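Local coordinates for histidine triad (HIT) protein (Clostridium difficile, PDB 4EGU) that binds guanosine monophosphate and a zinc ion and, as a histidine triad protein, probably acts as a nucleotide hydrolase or transferase, at residues V36-I41 / A107-P112; D50-I55 / L101-L106. All blocks are in the same frame, centred on the assembly; numbering follows the deposited sequence. Where two conformers were deposited one is given.

Contact 1: residues V36-I41 / A107-P112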
loop_
_atom_site.group_PDB
_atom_site.type_symbol
_atom_site.label_atom_id
_atom_site.label_comp_id
_atom_site.label_asym_id
_atom_site.label_seq_id
_atom_site.Cartn_x
_atom_site.Cartn_y
_atom_site.Cartn_z
ATOM N N VAL A 36 -10.334 11.778 -5.434
ATOM C CA VAL A 36 -9.851 12.774 -4.478
ATOM C C VAL A 36 -8.517 13.450 -4.879
ATOM O O VAL A 36 -7.975 14.284 -4.153
ATOM C CB VAL A 36 -9.763 12.193 -3.046
ATOM C CG1 VAL A 36 -11.056 11.477 -2.686
ATOM C CG2 VAL A 36 -8.599 11.250 -2.904
ATOM N N ALA A 37 -8.004 13.126 -6.055
ATOM C CA ALA A 37 -6.779 13.739 -6.570
ATOM C C ALA A 37 -6.858 13.714 -8.093
ATOM O O ALA A 37 -7.679 12.998 -8.635
ATOM C CB ALA A 37 -5.535 12.967 -6.098
ATOM N N PRO A 38 -6.001 14.498 -8.765
ATOM C CA PRO A 38 -6.068 14.540 -10.238
ATOM C C PRO A 38 -5.869 13.186 -10.880
ATOM O O PRO A 38 -6.516 12.892 -11.879
ATOM C CB PRO A 38 -4.949 15.501 -10.625
ATOM C CG PRO A 38 -4.877 16.405 -9.499
ATOM C CD PRO A 38 -5.089 15.531 -8.263
ATOM N N TYR A 39 -4.969 12.381 -10.323
ATOM C CA TYR A 39 -4.949 10.946 -10.605
ATOM C C TYR A 39 -5.478 10.248 -9.348
ATOM O O TYR A 39 -4.909 10.406 -8.256
ATOM C CB TYR A 39 -3.540 10.429 -10.956
ATOM C CG TYR A 39 -2.913 11.152 -12.120
ATOM C CD1 TYR A 39 -3.221 10.837 -13.430
ATOM C CD2 TYR A 39 -2.030 12.196 -11.887
ATOM C CE1 TYR A 39 -2.660 11.554 -14.484
ATOM C CE2 TYR A 39 -1.475 12.914 -12.914
ATOM C CZ TYR A 39 -1.788 12.598 -14.204
ATOM O OH TYR A 39 -1.227 13.344 -15.217
ATOM N N HIS A 40 -6.587 9.525 -9.512
ATOM C CA HIS A 40 -7.123 8.667 -8.467
ATOM C C HIS A 40 -7.533 7.386 -9.180
ATOM O O HIS A 40 -8.575 7.322 -9.844
ATOM C CB HIS A 40 -8.281 9.292 -7.720
ATOM C CG HIS A 40 -8.726 8.453 -6.567
ATOM N ND1 HIS A 40 -9.633 8.895 -5.638
ATOM C CD2 HIS A 40 -8.372 7.202 -6.186
ATOM C CE1 HIS A 40 -9.829 7.945 -4.744
ATOM N NE2 HIS A 40 -9.077 6.907 -5.054
ATOM N N ILE A 41 -6.638 6.405 -9.110
ATOM C CA ILE A 41 -6.718 5.200 -9.909
ATOM C C ILE A 41 -6.865 4.001 -8.982
ATOM O O ILE A 41 -6.186 3.921 -7.968
ATOM C CB ILE A 41 -5.446 5.081 -10.780
ATOM C CG1 ILE A 41 -5.372 6.242 -11.775
ATOM C CG2 ILE A 41 -5.402 3.737 -11.496
ATOM C CD1 ILE A 41 -3.979 6.481 -12.352
ATOM N N ALA A 107 -2.254 10.819 -7.043
ATOM C CA ALA A 107 -1.104 11.556 -7.575
ATOM C C ALA A 107 -1.573 12.830 -8.270
ATOM O O ALA A 107 -2.765 13.067 -8.438
ATOM C CB ALA A 107 -0.305 10.702 -8.552
ATOM N N GLY A 108 -0.597 13.639 -8.682
ATOM C CA GLY A 108 -0.859 14.802 -9.524
ATOM C C GLY A 108 -1.063 16.083 -8.752
ATOM O O GLY A 108 -1.404 17.095 -9.340
ATOM N N LYS A 109 -0.864 16.036 -7.446
ATOM C CA LYS A 109 -0.943 17.197 -6.570
ATOM C C LYS A 109 -0.170 16.856 -5.295
ATOM O O LYS A 109 0.062 15.691 -4.971
ATOM C CB LYS A 109 -2.393 17.562 -6.205
ATOM C CG LYS A 109 -3.103 16.559 -5.305
ATOM C CD LYS A 109 -4.508 16.996 -4.941
ATOM C CE LYS A 109 -4.576 17.674 -3.647
ATOM N NZ LYS A 109 -5.971 17.932 -3.267
ATOM N N LYS A 110 0.200 17.901 -4.561
ATOM C CA LYS A 110 0.802 17.707 -3.253
ATOM C C LYS A 110 -0.280 17.206 -2.297
ATOM O O LYS A 110 -1.197 17.959 -1.964
ATOM C CB LYS A 110 1.436 18.988 -2.726
ATOM C CG LYS A 110 1.969 18.861 -1.292
ATOM C CD LYS A 110 3.053 17.794 -1.146
ATOM C CE LYS A 110 3.912 17.993 0.116
ATOM N NZ LYS A 110 3.415 17.253 1.320
ATOM N N LEU A 111 -0.203 15.943 -1.863
ATOM C CA LEU A 111 -1.296 15.339 -1.111
ATOM C C LEU A 111 -1.244 15.731 0.357
ATOM O O LEU A 111 -0.168 15.840 0.931
ATOM C CB LEU A 111 -1.231 13.819 -1.222
ATOM C CG LEU A 111 -1.354 13.262 -2.628
ATOM C CD1 LEU A 111 -0.953 11.794 -2.636
ATOM C CD2 LEU A 111 -2.771 13.431 -3.162
ATOM N N PRO A 112 -2.416 15.954 0.981
ATOM C CA PRO A 112 -2.441 16.166 2.436
ATOM C C PRO A 112 -2.180 14.860 3.199
ATOM O O PRO A 112 -2.450 13.802 2.667
ATOM C CB PRO A 112 -3.873 16.640 2.679
ATOM C CG PRO A 112 -4.652 15.950 1.621
ATOM C CD PRO A 112 -3.777 15.974 0.409
HETATM O O HOH W 1 -8.905 16.572 -2.817
HETATM O O HOH W 2 -5.914 15.040 -2.429
#

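Contact 2: residues D50-I55 / L101-L106. With 5GP (guanosine-5'-monophosphate), chain C.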
loop_
_atom_site.group_PDB
_atom_site.type_symbol
_atom_site.label_atom_id
_atom_site.label_comp_id
_atom_site.label_asym_id
_atom_site.label_seq_id
_atom_site.Cartn_x
_atom_site.Cartn_y
_atom_site.Cartn_z
ATOM N N ASP A 50 -11.636 -11.005 -1.078
ATOM C CA ASP A 50 -12.451 -10.058 -0.349
ATOM C C ASP A 50 -11.621 -8.872 0.185
ATOM O O ASP A 50 -12.128 -7.769 0.302
ATOM C CB ASP A 50 -13.144 -10.719 0.857
ATOM C CG ASP A 50 -14.206 -11.744 0.494
ATOM O OD1 ASP A 50 -14.691 -11.777 -0.642
ATOM O OD2 ASP A 50 -14.583 -12.519 1.404
ATOM N N SER A 51 -10.364 -9.130 0.546
ATOM C CA SER A 51 -9.491 -8.144 1.190
ATOM C C SER A 51 -8.088 -8.719 1.268
ATOM O O SER A 51 -7.869 -9.895 0.996
ATOM C CB SER A 51 -9.958 -7.822 2.612
ATOM O OG SER A 51 -9.636 -8.864 3.508
ATOM N N LEU A 52 -7.144 -7.888 1.702
ATOM C CA LEU A 52 -5.761 -8.303 1.848
ATOM C C LEU A 52 -5.593 -9.530 2.751
ATOM O O LEU A 52 -4.775 -10.408 2.478
ATOM C CB LEU A 52 -4.941 -7.112 2.373
ATOM C CG LEU A 52 -3.483 -7.375 2.667
ATOM C CD1 LEU A 52 -2.727 -7.842 1.458
ATOM C CD2 LEU A 52 -2.867 -6.103 3.227
ATOM N N ILE A 53 -6.351 -9.596 3.842
ATOM C CA ILE A 53 -6.195 -10.732 4.759
ATOM C C ILE A 53 -6.723 -12.036 4.194
ATOM O O ILE A 53 -6.453 -13.094 4.773
ATOM C CB ILE A 53 -6.783 -10.482 6.156
ATOM C CG1 ILE A 53 -8.299 -10.305 6.131
ATOM C CG2 ILE A 53 -6.109 -9.330 6.789
ATOM C CD1 ILE A 53 -8.895 -10.241 7.547
ATOM N N ASP A 54 -7.462 -11.980 3.096
ATOM C CA ASP A 54 -7.996 -13.166 2.458
ATOM C C ASP A 54 -7.075 -13.715 1.368
ATOM O O ASP A 54 -7.387 -14.727 0.766
ATOM C CB ASP A 54 -9.393 -12.856 1.964
ATOM C CG ASP A 54 -10.325 -12.515 3.129
ATOM O OD1 ASP A 54 -10.543 -13.393 3.985
ATOM O OD2 ASP A 54 -10.821 -11.365 3.205
ATOM N N ILE A 55 -5.927 -13.079 1.161
ATOM C CA ILE A 55 -4.962 -13.604 0.198
ATOM C C ILE A 55 -4.036 -14.582 0.937
ATOM O O ILE A 55 -3.343 -14.171 1.857
ATOM C CB ILE A 55 -4.106 -12.495 -0.428
ATOM C CG1 ILE A 55 -4.935 -11.386 -1.065
ATOM C CG2 ILE A 55 -3.186 -13.114 -1.475
ATOM C CD1 ILE A 55 -4.062 -10.249 -1.481
ATOM N N LEU A 101 -10.283 -6.919 -3.444
ATOM C CA LEU A 101 -8.941 -6.351 -3.303
ATOM C C LEU A 101 -8.697 -5.235 -4.303
ATOM O O LEU A 101 -8.820 -5.408 -5.522
ATOM C CB LEU A 101 -7.854 -7.402 -3.512
ATOM C CG LEU A 101 -6.433 -6.936 -3.167
ATOM C CD1 LEU A 101 -6.239 -6.848 -1.645
ATOM C CD2 LEU A 101 -5.416 -7.823 -3.803
ATOM N N HIS A 102 -8.253 -4.100 -3.804
ATOM C CA HIS A 102 -7.920 -2.972 -4.660
ATOM C C HIS A 102 -6.920 -2.081 -3.976
ATOM O O HIS A 102 -6.936 -1.935 -2.756
ATOM C CB HIS A 102 -9.214 -2.139 -4.991
ATOM C CG HIS A 102 -9.929 -1.589 -3.789
ATOM N ND1 HIS A 102 -10.841 -2.346 -3.105
ATOM C CD2 HIS A 102 -9.895 -0.383 -3.162
ATOM C CE1 HIS A 102 -11.335 -1.646 -2.093
ATOM N NE2 HIS A 102 -10.784 -0.447 -2.113
ATOM N N TYR A 103 -6.091 -1.447 -4.782
ATOM C CA TYR A 103 -5.174 -0.432 -4.330
ATOM C C TYR A 103 -5.553 0.887 -4.965
ATOM O O TYR A 103 -5.815 0.961 -6.155
ATOM C CB TYR A 103 -3.721 -0.801 -4.690
ATOM C CG TYR A 103 -3.179 -1.865 -3.776
ATOM C CD1 TYR A 103 -3.605 -3.177 -3.834
ATOM C CD2 TYR A 103 -2.291 -1.530 -2.770
ATOM C CE1 TYR A 103 -3.120 -4.129 -2.923
ATOM C CE2 TYR A 103 -1.797 -2.472 -1.864
ATOM C CZ TYR A 103 -2.222 -3.759 -1.949
ATOM O OH TYR A 103 -1.785 -4.697 -1.054
ATOM N N HIS A 104 -5.554 1.933 -4.154
ATOM C CA HIS A 104 -5.710 3.299 -4.633
ATOM C C HIS A 104 -4.343 3.887 -4.940
ATOM O O HIS A 104 -3.432 3.788 -4.114
ATOM C CB HIS A 104 -6.334 4.182 -3.553
ATOM C CG HIS A 104 -7.689 3.782 -3.084
ATOM N ND1 HIS A 104 -8.826 4.418 -3.530
ATOM C CD2 HIS A 104 -8.070 2.893 -2.122
ATOM C CE1 HIS A 104 -9.860 3.881 -2.904
ATOM N NE2 HIS A 104 -9.433 2.965 -2.043
ATOM N N ILE A 105 -4.234 4.557 -6.093
ATOM C CA ILE A 105 -3.105 5.425 -6.393
ATOM C C ILE A 105 -3.633 6.855 -6.401
ATOM O O ILE A 105 -4.570 7.159 -7.139
ATOM C CB ILE A 105 -2.484 5.175 -7.782
ATOM C CG1 ILE A 105 -2.239 3.707 -8.118
ATOM C CG2 ILE A 105 -1.185 5.973 -7.904
ATOM C CD1 ILE A 105 -1.846 3.515 -9.599
ATOM N N LEU A 106 -3.016 7.714 -5.588
ATOM C CA LEU A 106 -3.312 9.154 -5.593
ATOM C C LEU A 106 -2.088 9.890 -6.099
ATOM O O LEU A 106 -0.982 9.658 -5.611
ATOM C CB LEU A 106 -3.637 9.662 -4.196
ATOM C CG LEU A 106 -4.815 8.969 -3.502
ATOM C CD1 LEU A 106 -5.055 9.624 -2.140
ATOM C CD2 LEU A 106 -6.087 8.946 -4.300
HETATM P P 5GP C . -12.802 1.753 -0.659
HETATM O O1P 5GP C . -13.285 2.892 0.210
HETATM O O2P 5GP C . -13.631 0.499 -0.618
HETATM O O3P 5GP C . -11.394 1.447 -0.368
HETATM O "O5'" 5GP C . -12.692 2.281 -2.133
HETATM C "C5'" 5GP C . -13.690 1.974 -3.078
HETATM C "C4'" 5GP C . -13.680 2.989 -4.162
HETATM O "O4'" 5GP C . -14.497 2.518 -5.237
HETATM C "C3'" 5GP C . -14.238 4.354 -3.755
HETATM O "O3'" 5GP C . -13.201 5.338 -3.797
HETATM C "C2'" 5GP C . -15.318 4.648 -4.824
HETATM O "O2'" 5GP C . -15.348 5.977 -5.308
HETATM C "C1'" 5GP C . -14.996 3.625 -5.923
HETATM N N9 5GP C . -16.146 3.177 -6.693
HETATM C C8 5GP C . -17.279 2.680 -6.162
HETATM N N7 5GP C . -18.125 2.313 -7.144
HETATM C C5 5GP C . -17.502 2.570 -8.312
HETATM C C6 5GP C . -17.888 2.402 -9.633
HETATM O O6 5GP C . -19.015 1.934 -9.983
HETATM N N1 5GP C . -16.973 2.768 -10.544
HETATM C C2 5GP C . -15.753 3.277 -10.229
HETATM N N2 5GP C . -14.939 3.608 -11.244
HETATM N N3 5GP C . -15.343 3.469 -8.966
HETATM C C4 5GP C . -16.237 3.103 -8.021
#

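Contact 1: residues V36-I41 / A107-P112
Strands 39-45 and 103-107, neighbours in the antiparallel sheet of the HIT fold, meet here at the end of their pairing, where one strand begins and the other ends. Tyr-39 and Ala-107 form a hydrogen-bonded antiparallel pair. Tyr-39 N gives its hydrogen to Ala-107 O at 3.0 Å, nearly straight but from above the carbonyl plane. The return bond, Ala-107 N to Tyr-39 O at 2.9 Å, is more bent, yet lies in the carbonyl plane on a lone pair. The two side chains stand on the same face of the sheet, CB to CB 4.0 Å. With CG of Tyr-39 beside its own backbone N (chi1 -56°), the ring brings its CD2 edge to the backbone, CD2 lying 3.7 Å from Gly-108 CA, where the chain turns at a positive phi of 93°.

Past the pair, Pro-38 turns its ring to the segment leaving strand 103-107: CG touches Gly-108 O at 3.5 Å, and CD meets Lys-109 CD at 3.7 Å. The lysine chain crosses the proline at about a right angle and bends at chi3 (-96°), so that NZ shares two waters with Val-36 O. Both waters donate to Val-36 O at 2.8 Å; Lys-109 NZ donates to one at 3.0 Å and only weakly to the other. Val-36 N in turn donates to His-40 ND1 in the imidazole plane, helping to fix that ring, whose NE2 is hydrogen-bonded to His-104 ND1. Leu-111 continues toward the second subunit, with which it forms backbone hydrogen bonds. Tyr-39 and Ala-107 thus make the last hydrogen-bonded antiparallel pair between two inner strands of the HIT-domain sheet, before the chain turns off at Gly-108.

Contact 2: residues D50-I55 / L101-L106
The histidine triad motif supplies one side of this contact: residues 101-106 run from just after the zinc ligand His-100, past the phosphate, along strand 103-107, while 50-55 form the loop and short 3-10 turn that pack against the start of the segment. No hydrogen bond joins the two segments; Leu-101 carries the contact. Its CG is anti to the backbone N (chi1 -171°), and the two methyls divide the work. CD1 lies against the backbone of the turn, 3.6 Å from Leu-52 N, and CD2 meets the tip of Ile-55, CD1, also at 3.6 Å, the two side chains crossing at about a right angle. Farther along, Leu-52 CD1 approaches Tyr-103 OH at 4.1 Å, a loose oblique crossing.

The turn holds its own shape: Ser-51 OG donates to Asp-54 OD2 at 2.8 Å from above the carboxylate plane, and Asp-54 N returns to Ser-51 O. Just before it, Asp-50 OD1 accepts from NE2 of the zinc ligand His-48, a second-shell bond that probably orients the imidazole.

Away from the loop, His-102 and His-104 converge on one phosphate oxygen of the bound GMP. NE2 of His-102 reaches O3P at 2.6 Å and NE2 of His-104 at 3.0 Å, both almost straight and each with the oxygen near its ring plane. His-102 ND1 bonds to His-100 O, which helps fix the ring's rotation and is consistent with a doubly protonated, cationic imidazole in this complex. In its neutral form His-102 is predicted to be the nucleophile that would form the nucleotidyl-histidine intermediate. Alternating histidines around a nucleotide phosphate, with hydrophobic residues between them, are the hallmark of the HIT active site.

Overall arrangement
Both contacts draw on the strand 103-107 region, at its two ends, with centres about 19 Å apart. Contact 2, at the entry to the strand, is buried; its segments meet by van der Waals packing, mainly of Leu-101, and its polar bonds lie within the loop, to the zinc ligand His-48 and at the phosphate. Contact 1, at the exit, is only partly buried and relies on backbone hydrogen bonds, proline and lysine packing, and bridging water. The two are joined through the sheet: Ile-41 O pairs with Ile-105 N, and the His-40 imidazole links the start of strand 39-45 to a phosphate-binding histidine. Each also reaches the second subunit of the dimer.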